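Local coordinates for regulatory protein BlaR1 (Bacillus licheniformis, PDB 1NRF) that probably senses beta-lactam antibiotics outside the cell by acylation of a serine in its C-terminal penicillin-binding domain, the portion described here, and signals to the cytoplasm, at residues N51-E54 against S55-F59; P145-Y148 against W149-S153; I164-K167 against F168-E172. All coordinates share one frame; numbering follows the deposited sequence.

Contact 1. Residues N51-E54 against S55-F59; sequences NRKE and STSRF
Asn51 O accepts the backbone N of Ser55 at 3.1 Å, and Thr56 N to Lys53 O and Ser57 N to Glu54 O follow with bonds that span three residues, so the chain winds one short helical turn after strand 46-50 before running out toward Phe59. Asn51 is its N-cap: OD1 receives a weak bond from Glu54 N. Three consecutive hydroxyls then fold back on the carbonyls four residues earlier. Ser55 OG reaches Asn51 O at 2.7 Å from above the carbonyl plane, doubling the grip on that oxygen. Thr56 OG1, held between its own N and carbonyl carbon (chi1 42°), donates to Arg52 O at a short 2.5 Å. The methyl CG2 of Thr56 touches Arg52 NH1 at 3.7 Å. Ser57 OG donates to Lys53 O at 2.6 Å, meeting it on the face opposite to Thr56 N. This small helix packs beside the central sheet of the penicillin-binding fold, with Ser55 on Val38 of strand 33-41 and Thr56 on Leu159 of helix 158-170. Phe59 stacks on His231, whose ND1 makes a weak bond to Glu54 OE2. The Glu54 side chain crosses that of Phe59 at about a right angle, with OE2 3.5 Å from CZ, and Glu54 O lies in the ring plane at the phenyl edge, 3.5 Å from CE1.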
loop_
_atom_site.group_PDB
_atom_site.type_symbol
_atom_site.label_atom_id
_atom_site.label_comp_id
_atom_site.label_asym_id
_atom_site.label_seq_id
_atom_site.Cartn_x
_atom_site.Cartn_y
_atom_site.Cartn_z
ATOM N N ASN A 51 18.111 -3.149 -5.139
ATOM C CA ASN A 51 18.517 -2.983 -3.744
ATOM C C ASN A 51 17.870 -4.043 -2.855
ATOM O O ASN A 51 16.885 -3.765 -2.167
ATOM C CB ASN A 51 18.129 -1.588 -3.251
ATOM C CG ASN A 51 18.812 -1.213 -1.958
ATOM O OD1 ASN A 51 19.292 -2.072 -1.223
ATOM N ND2 ASN A 51 18.845 0.079 -1.664
ATOM N N ARG A 52 18.440 -5.247 -2.863
ATOM C CA ARG A 52 17.913 -6.360 -2.086
ATOM C C ARG A 52 17.758 -6.080 -0.590
ATOM O O ARG A 52 16.812 -6.557 0.047
ATOM C CB ARG A 52 18.788 -7.606 -2.278
ATOM C CG ARG A 52 18.093 -8.885 -1.811
ATOM C CD ARG A 52 18.927 -10.144 -1.982
ATOM N NE ARG A 52 18.149 -11.339 -1.641
ATOM C CZ ARG A 52 17.660 -11.606 -0.431
ATOM N NH1 ARG A 52 17.868 -10.765 0.573
ATOM N NH2 ARG A 52 16.952 -12.707 -0.223
ATOM N N LYS A 53 18.687 -5.312 -0.034
ATOM C CA LYS A 53 18.660 -4.996 1.389
ATOM C C LYS A 53 17.376 -4.251 1.774
ATOM O O LYS A 53 16.657 -4.674 2.675
ATOM C CB LYS A 53 19.903 -4.175 1.750
ATOM C CG LYS A 53 20.153 -4.014 3.246
ATOM C CD LYS A 53 21.480 -3.304 3.492
ATOM C CE LYS A 53 21.775 -3.168 4.977
ATOM N NZ LYS A 53 20.711 -2.402 5.691
ATOM N N GLU A 54 17.091 -3.150 1.080
ATOM C CA GLU A 54 15.894 -2.360 1.338
ATOM C C GLU A 54 14.628 -3.172 1.070
ATOM O O GLU A 54 13.662 -3.126 1.835
ATOM C CB GLU A 54 15.883 -1.105 0.456
ATOM C CG GLU A 54 16.785 0.041 0.938
ATOM C CD GLU A 54 16.022 1.183 1.630
ATOM O OE1 GLU A 54 16.668 2.198 1.984
ATOM O OE2 GLU A 54 14.788 1.079 1.820
ATOM N N SER A 55 14.657 -3.924 -0.023
ATOM C CA SER A 55 13.525 -4.737 -0.444
ATOM C C SER A 55 13.149 -5.838 0.544
ATOM O O SER A 55 12.061 -6.404 0.459
ATOM C CB SER A 55 13.832 -5.364 -1.806
ATOM O OG SER A 55 14.331 -4.390 -2.700
ATOM N N THR A 56 14.051 -6.147 1.470
ATOM C CA THR A 56 13.797 -7.191 2.455
ATOM C C THR A 56 13.757 -6.630 3.885
ATOM O O THR A 56 13.544 -7.350 4.854
ATOM C CB THR A 56 14.859 -8.328 2.344
ATOM O OG1 THR A 56 16.168 -7.765 2.158
ATOM C CG2 THR A 56 14.540 -9.236 1.179
ATOM N N SER A 57 13.961 -5.329 4.008
ATOM C CA SER A 57 13.919 -4.681 5.306
ATOM C C SER A 57 12.485 -4.229 5.525
ATOM O O SER A 57 11.838 -3.779 4.592
ATOM C CB SER A 57 14.842 -3.469 5.313
ATOM O OG SER A 57 16.175 -3.861 5.053
ATOM N N ARG A 58 11.995 -4.361 6.755
ATOM C CA ARG A 58 10.633 -3.961 7.089
ATOM C C ARG A 58 10.582 -2.522 7.565
ATOM O O ARG A 58 11.524 -2.020 8.167
ATOM C CB ARG A 58 10.062 -4.864 8.175
ATOM C CG ARG A 58 9.525 -6.170 7.676
ATOM C CD ARG A 58 9.363 -7.124 8.828
ATOM N NE ARG A 58 8.581 -8.307 8.484
ATOM C CZ ARG A 58 8.709 -9.472 9.103
ATOM N NH1 ARG A 58 9.591 -9.602 10.082
ATOM N NH2 ARG A 58 7.953 -10.502 8.755
ATOM N N PHE A 59 9.470 -1.860 7.282
ATOM C CA PHE A 59 9.281 -0.478 7.678
ATOM C C PHE A 59 7.822 -0.309 8.064
ATOM O O PHE A 59 6.995 -1.183 7.781
ATOM C CB PHE A 59 9.604 0.450 6.512
ATOM C CG PHE A 59 10.928 0.180 5.881
ATOM C CD1 PHE A 59 11.036 -0.706 4.809
ATOM C CD2 PHE A 59 12.076 0.803 6.355
ATOM C CE1 PHE A 59 12.266 -0.964 4.215
ATOM C CE2 PHE A 59 13.321 0.550 5.767
ATOM C CZ PHE A 59 13.414 -0.335 4.694
#

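Contact 2. Residues P145-Y148 against W149-S153; sequences PADY and WLDGS
Asp147 O takes two backbone donors of the following turn, Leu150 N at 2.7 Å from above the carbonyl plane and Asp151 N at 2.8 Å almost in line with the C=O, which curls this irregular loop tightly between helices 125-134 and 158-170. Next along the chain, Asp151 OD2 accepts Ser153 N at 2.9 Å on its anti side, an Asx turn. Ser153 OG sits within bonding distance of both that oxygen and Tyr148 O, so its single proton could serve either. The carboxylates of Asp147 and Asp151 stand nearly perpendicular, and Asp147 OD2 lies 3.8 Å from Asp151 OD1. A water donating to both oxygens probably eases the repulsion, and Asp151 OD1 is also bonded to Ser143 OG. In the conformer described, one of two deposited for Trp149, the indole makes a T-shaped stack with Tyr148: CD1 stands 3.4 Å above the centre of the phenol ring, planes at 88°. With CG set between backbone N and carbonyl carbon in both residues (chi1 57° for Tyr148), the neighbouring rings fold together. The phenol hydroxyl bonds Asp120 OD2. Trp149 NE1 donates at 3.0 Å to a second water, which in turn donates to Pro145 O. The indole lies about 5 Å from the side chain of Ser63, probably the acylated serine, consistent with the omega-loop tryptophan beside the active site in the related class D beta-lactamases.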
loop_
_atom_site.group_PDB
_atom_site.type_symbol
_atom_site.label_atom_id
_atom_site.label_comp_id
_atom_site.label_asym_id
_atom_site.label_seq_id
_atom_site.Cartn_x
_atom_site.Cartn_y
_atom_site.Cartn_z
ATOM N N PRO A 145 -4.741 0.730 18.565
ATOM C CA PRO A 145 -5.594 0.842 17.380
ATOM C C PRO A 145 -5.440 2.103 16.551
ATOM O O PRO A 145 -5.582 2.069 15.328
ATOM C CB PRO A 145 -7.015 0.677 17.945
ATOM C CG PRO A 145 -6.861 0.930 19.423
ATOM C CD PRO A 145 -5.531 0.340 19.744
ATOM N N ALA A 146 -5.123 3.208 17.209
ATOM C CA ALA A 146 -4.992 4.480 16.518
ATOM C C ALA A 146 -3.777 4.644 15.611
ATOM O O ALA A 146 -3.854 5.363 14.616
ATOM C CB ALA A 146 -5.034 5.617 17.530
ATOM N N ASP A 147 -2.664 3.986 15.919
ATOM C CA ASP A 147 -1.477 4.182 15.086
ATOM C C ASP A 147 -0.488 3.035 14.866
ATOM O O ASP A 147 0.639 3.279 14.443
ATOM C CB ASP A 147 -0.704 5.405 15.607
ATOM C CG ASP A 147 -1.085 5.783 17.034
ATOM O OD1 ASP A 147 -2.221 6.260 17.240
ATOM O OD2 ASP A 147 -0.252 5.605 17.949
ATOM N N TYR A 148 -0.901 1.800 15.131
ATOM C CA TYR A 148 -0.014 0.643 14.967
ATOM C C TYR A 148 0.641 0.553 13.597
ATOM O O TYR A 148 1.740 0.012 13.459
ATOM C CB TYR A 148 -0.771 -0.667 15.226
ATOM C CG TYR A 148 -1.998 -0.899 14.355
ATOM C CD1 TYR A 148 -3.211 -0.285 14.646
ATOM C CD2 TYR A 148 -1.950 -1.775 13.267
ATOM C CE1 TYR A 148 -4.353 -0.540 13.882
ATOM C CE2 TYR A 148 -3.076 -2.038 12.498
ATOM C CZ TYR A 148 -4.276 -1.420 12.808
ATOM O OH TYR A 148 -5.398 -1.675 12.043
ATOM N N TRP A 149 -0.047 1.093 12.597
ATOM C CA TRP A 149 0.419 1.074 11.218
ATOM C C TRP A 149 1.210 2.323 10.846
ATOM O O TRP A 149 1.559 2.522 9.677
ATOM C CB TRP A 149 -0.784 0.926 10.283
ATOM C CG TRP A 149 -1.884 1.855 10.634
ATOM C CD1 TRP A 149 -2.831 1.676 11.597
ATOM C CD2 TRP A 149 -2.106 3.158 10.089
ATOM N NE1 TRP A 149 -3.630 2.790 11.694
ATOM C CE2 TRP A 149 -3.208 3.716 10.779
ATOM C CE3 TRP A 149 -1.478 3.912 9.085
ATOM C CZ2 TRP A 149 -3.699 4.995 10.498
ATOM C CZ3 TRP A 149 -1.965 5.183 8.803
ATOM C CH2 TRP A 149 -3.067 5.713 9.509
ATOM N N LEU A 150 1.491 3.160 11.839
ATOM C CA LEU A 150 2.239 4.392 11.618
ATOM C C LEU A 150 3.395 4.588 12.579
ATOM O O LEU A 150 4.434 5.124 12.195
ATOM C CB LEU A 150 1.310 5.608 11.717
ATOM C CG LEU A 150 0.629 6.128 10.449
ATOM C CD1 LEU A 150 -0.373 7.220 10.815
ATOM C CD2 LEU A 150 1.680 6.676 9.475
ATOM N N ASP A 151 3.218 4.155 13.827
ATOM C CA ASP A 151 4.249 4.329 14.851
ATOM C C ASP A 151 5.441 3.377 14.769
ATOM O O ASP A 151 6.395 3.494 15.545
ATOM C CB ASP A 151 3.617 4.253 16.242
ATOM C CG ASP A 151 3.036 2.888 16.555
ATOM O OD1 ASP A 151 2.282 2.810 17.550
ATOM O OD2 ASP A 151 3.323 1.902 15.829
ATOM N N GLY A 152 5.392 2.426 13.843
ATOM C CA GLY A 152 6.514 1.521 13.706
ATOM C C GLY A 152 6.435 0.230 14.486
ATOM O O GLY A 152 7.429 -0.501 14.577
ATOM N N SER A 153 5.274 -0.049 15.073
ATOM C CA SER A 153 5.096 -1.302 15.799
ATOM C C SER A 153 4.916 -2.352 14.695
ATOM O O SER A 153 5.664 -3.324 14.612
ATOM C CB SER A 153 3.863 -1.223 16.705
ATOM O OG SER A 153 2.744 -0.696 16.016
HETATM O O HOH W 1 -6.396 3.002 12.773
HETATM O O HOH W 2 2.068 4.767 19.413
#

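Contact 3. Residues I164-K167 against F168-E172; sequences ILKK and FYDNE
Lys167 O accepts the backbone N of Glu172 at 2.8 Å, in the carbonyl plane, and this bond closes the C-terminal end of helix 158-170. The turn before it is regular helix: Phe168 N bonds Ile164 O, Tyr169 N bonds Leu165 O, and Asp170 N reaches Lys166 O at 2.8 Å. On the outer side Lys166 runs extended from chi1 (178°) and bends only at its end, which brings NZ to Asp170 OD2 at 3.3 Å, a salt bridge whose hydrogen bond is weak. The same carboxylate oxygen rests on the Lys166 chain, 3.5 Å from CG, and a water joins OD1 to NZ, weakly at the lysine. The Glu172 carboxylate lies against the aliphatic stem of Lys167, OE2 3.7 Å from Lys167 CG, and the charged ends do not meet, Lys167 NZ staying 4.9 Å from Glu172 OE1. Inward, Phe168 turns its ring edge to Leu165 O and packs on Leu71 of helix 66-76 and Ile180 and Val183 of helix 177-187. Tyr169 OH bonds Glu220, and its ring forms a cation-pi contact with Lys184. Asn171, with positive phi and a weak bond from its N to Phe168 O, is the C-prime residue of a Schellman motif.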
loop_
_atom_site.group_PDB
_atom_site.type_symbol
_atom_site.label_atom_id
_atom_site.label_comp_id
_atom_site.label_asym_id
_atom_site.label_seq_id
_atom_site.Cartn_x
_atom_site.Cartn_y
_atom_site.Cartn_z
ATOM N N ILE A 164 1.825 -10.266 -0.372
ATOM C CA ILE A 164 0.492 -10.223 0.224
ATOM C C ILE A 164 -0.495 -9.483 -0.687
ATOM O O ILE A 164 -1.685 -9.788 -0.691
ATOM C CB ILE A 164 0.523 -9.618 1.682
ATOM C CG1 ILE A 164 -0.726 -10.069 2.445
ATOM C CG2 ILE A 164 0.634 -8.088 1.651
ATOM C CD1 ILE A 164 -0.719 -9.695 3.934
ATOM N N LEU A 165 0.001 -8.528 -1.474
ATOM C CA LEU A 165 -0.866 -7.821 -2.414
ATOM C C LEU A 165 -1.411 -8.830 -3.434
ATOM O O LEU A 165 -2.552 -8.701 -3.876
ATOM C CB LEU A 165 -0.105 -6.714 -3.143
ATOM C CG LEU A 165 -0.218 -5.279 -2.615
ATOM C CD1 LEU A 165 0.803 -4.385 -3.306
ATOM C CD2 LEU A 165 -1.621 -4.753 -2.853
ATOM N N LYS A 166 -0.601 -9.832 -3.795
ATOM C CA LYS A 166 -1.021 -10.864 -4.749
ATOM C C LYS A 166 -2.062 -11.773 -4.091
ATOM O O LYS A 166 -3.048 -12.169 -4.727
ATOM C CB LYS A 166 0.168 -11.709 -5.220
ATOM C CG LYS A 166 -0.236 -12.829 -6.188
ATOM C CD LYS A 166 0.938 -13.684 -6.606
ATOM C CE LYS A 166 0.494 -14.918 -7.402
ATOM N NZ LYS A 166 -0.047 -14.616 -8.754
ATOM N N LYS A 167 -1.836 -12.105 -2.822
ATOM C CA LYS A 167 -2.790 -12.927 -2.076
ATOM C C LYS A 167 -4.145 -12.215 -1.997
ATOM O O LYS A 167 -5.202 -12.852 -1.988
ATOM C CB LYS A 167 -2.280 -13.203 -0.656
ATOM C CG LYS A 167 -1.235 -14.289 -0.588
ATOM C CD LYS A 167 -1.236 -14.925 0.773
ATOM C CE LYS A 167 -0.196 -16.022 0.853
ATOM N NZ LYS A 167 1.171 -15.472 0.648
ATOM N N PHE A 168 -4.100 -10.885 -1.927
ATOM C CA PHE A 168 -5.311 -10.079 -1.869
ATOM C C PHE A 168 -6.008 -10.086 -3.231
ATOM O O PHE A 168 -7.212 -10.338 -3.333
ATOM C CB PHE A 168 -4.965 -8.640 -1.479
ATOM C CG PHE A 168 -5.969 -7.634 -1.957
ATOM C CD1 PHE A 168 -5.726 -6.886 -3.103
ATOM C CD2 PHE A 168 -7.176 -7.464 -1.286
ATOM C CE1 PHE A 168 -6.668 -5.985 -3.572
ATOM C CE2 PHE A 168 -8.120 -6.568 -1.750
ATOM C CZ PHE A 168 -7.867 -5.826 -2.897
ATOM N N TYR A 169 -5.227 -9.799 -4.265
ATOM C CA TYR A 169 -5.709 -9.758 -5.634
ATOM C C TYR A 169 -6.339 -11.088 -6.026
ATOM O O TYR A 169 -7.449 -11.117 -6.560
ATOM C CB TYR A 169 -4.538 -9.448 -6.570
ATOM C CG TYR A 169 -4.924 -9.298 -8.019
ATOM C CD1 TYR A 169 -5.441 -8.093 -8.501
ATOM C CD2 TYR A 169 -4.805 -10.370 -8.905
ATOM C CE1 TYR A 169 -5.830 -7.958 -9.829
ATOM C CE2 TYR A 169 -5.194 -10.248 -10.238
ATOM C CZ TYR A 169 -5.706 -9.039 -10.693
ATOM O OH TYR A 169 -6.093 -8.908 -12.008
ATOM N N ASP A 170 -5.619 -12.183 -5.767
ATOM C CA ASP A 170 -6.087 -13.539 -6.082
ATOM C C ASP A 170 -7.130 -14.034 -5.087
ATOM O O ASP A 170 -7.855 -14.992 -5.358
ATOM C CB ASP A 170 -4.929 -14.544 -6.064
ATOM C CG ASP A 170 -3.915 -14.295 -7.158
ATOM O OD1 ASP A 170 -4.201 -13.495 -8.072
ATOM O OD2 ASP A 170 -2.833 -14.921 -7.102
ATOM N N ASN A 171 -7.177 -13.386 -3.930
ATOM C CA ASN A 171 -8.106 -13.743 -2.871
ATOM C C ASN A 171 -7.803 -15.125 -2.284
ATOM O O ASN A 171 -8.698 -15.959 -2.125
ATOM C CB ASN A 171 -9.548 -13.699 -3.381
ATOM C CG ASN A 171 -10.563 -13.720 -2.252
ATOM O OD1 ASN A 171 -11.760 -13.944 -2.474
ATOM N ND2 ASN A 171 -10.091 -13.477 -1.029
ATOM N N GLU A 172 -6.534 -15.363 -1.970
ATOM C CA GLU A 172 -6.118 -16.623 -1.363
ATOM C C GLU A 172 -6.522 -16.591 0.115
ATOM O O GLU A 172 -6.458 -17.593 0.808
ATOM C CB GLU A 172 -4.602 -16.797 -1.491
ATOM C CG GLU A 172 -4.121 -16.832 -2.940
ATOM C CD GLU A 172 -2.603 -16.759 -3.073
ATOM O OE1 GLU A 172 -1.912 -17.618 -2.474
ATOM O OE2 GLU A 172 -2.104 -15.844 -3.776
HETATM O O HOH W 3 -2.255 -13.048 -10.229
#

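Along the chain contacts 1, 2 and 3 follow in series within the transpeptidase-like sensor domain, none enclosing another, and their centres lie 20 to 23 Å apart. Contacts 1 and 2 come nearest, about 6 Å between closest atoms; contact 3 is about 10 Å from the first and 12 Å from the second. Helix 158-170 ties them together: the loop of contact 2 leads into it, contact 3 ends it, and its Leu159 bonds the backbone of Ser55 in contact 1. Contact 1 lies on the sheet and contact 2 beside the probable acylation site, whereas contact 3 closes a helix that packs on strand 225-234 and on helices 66-76 and 177-187.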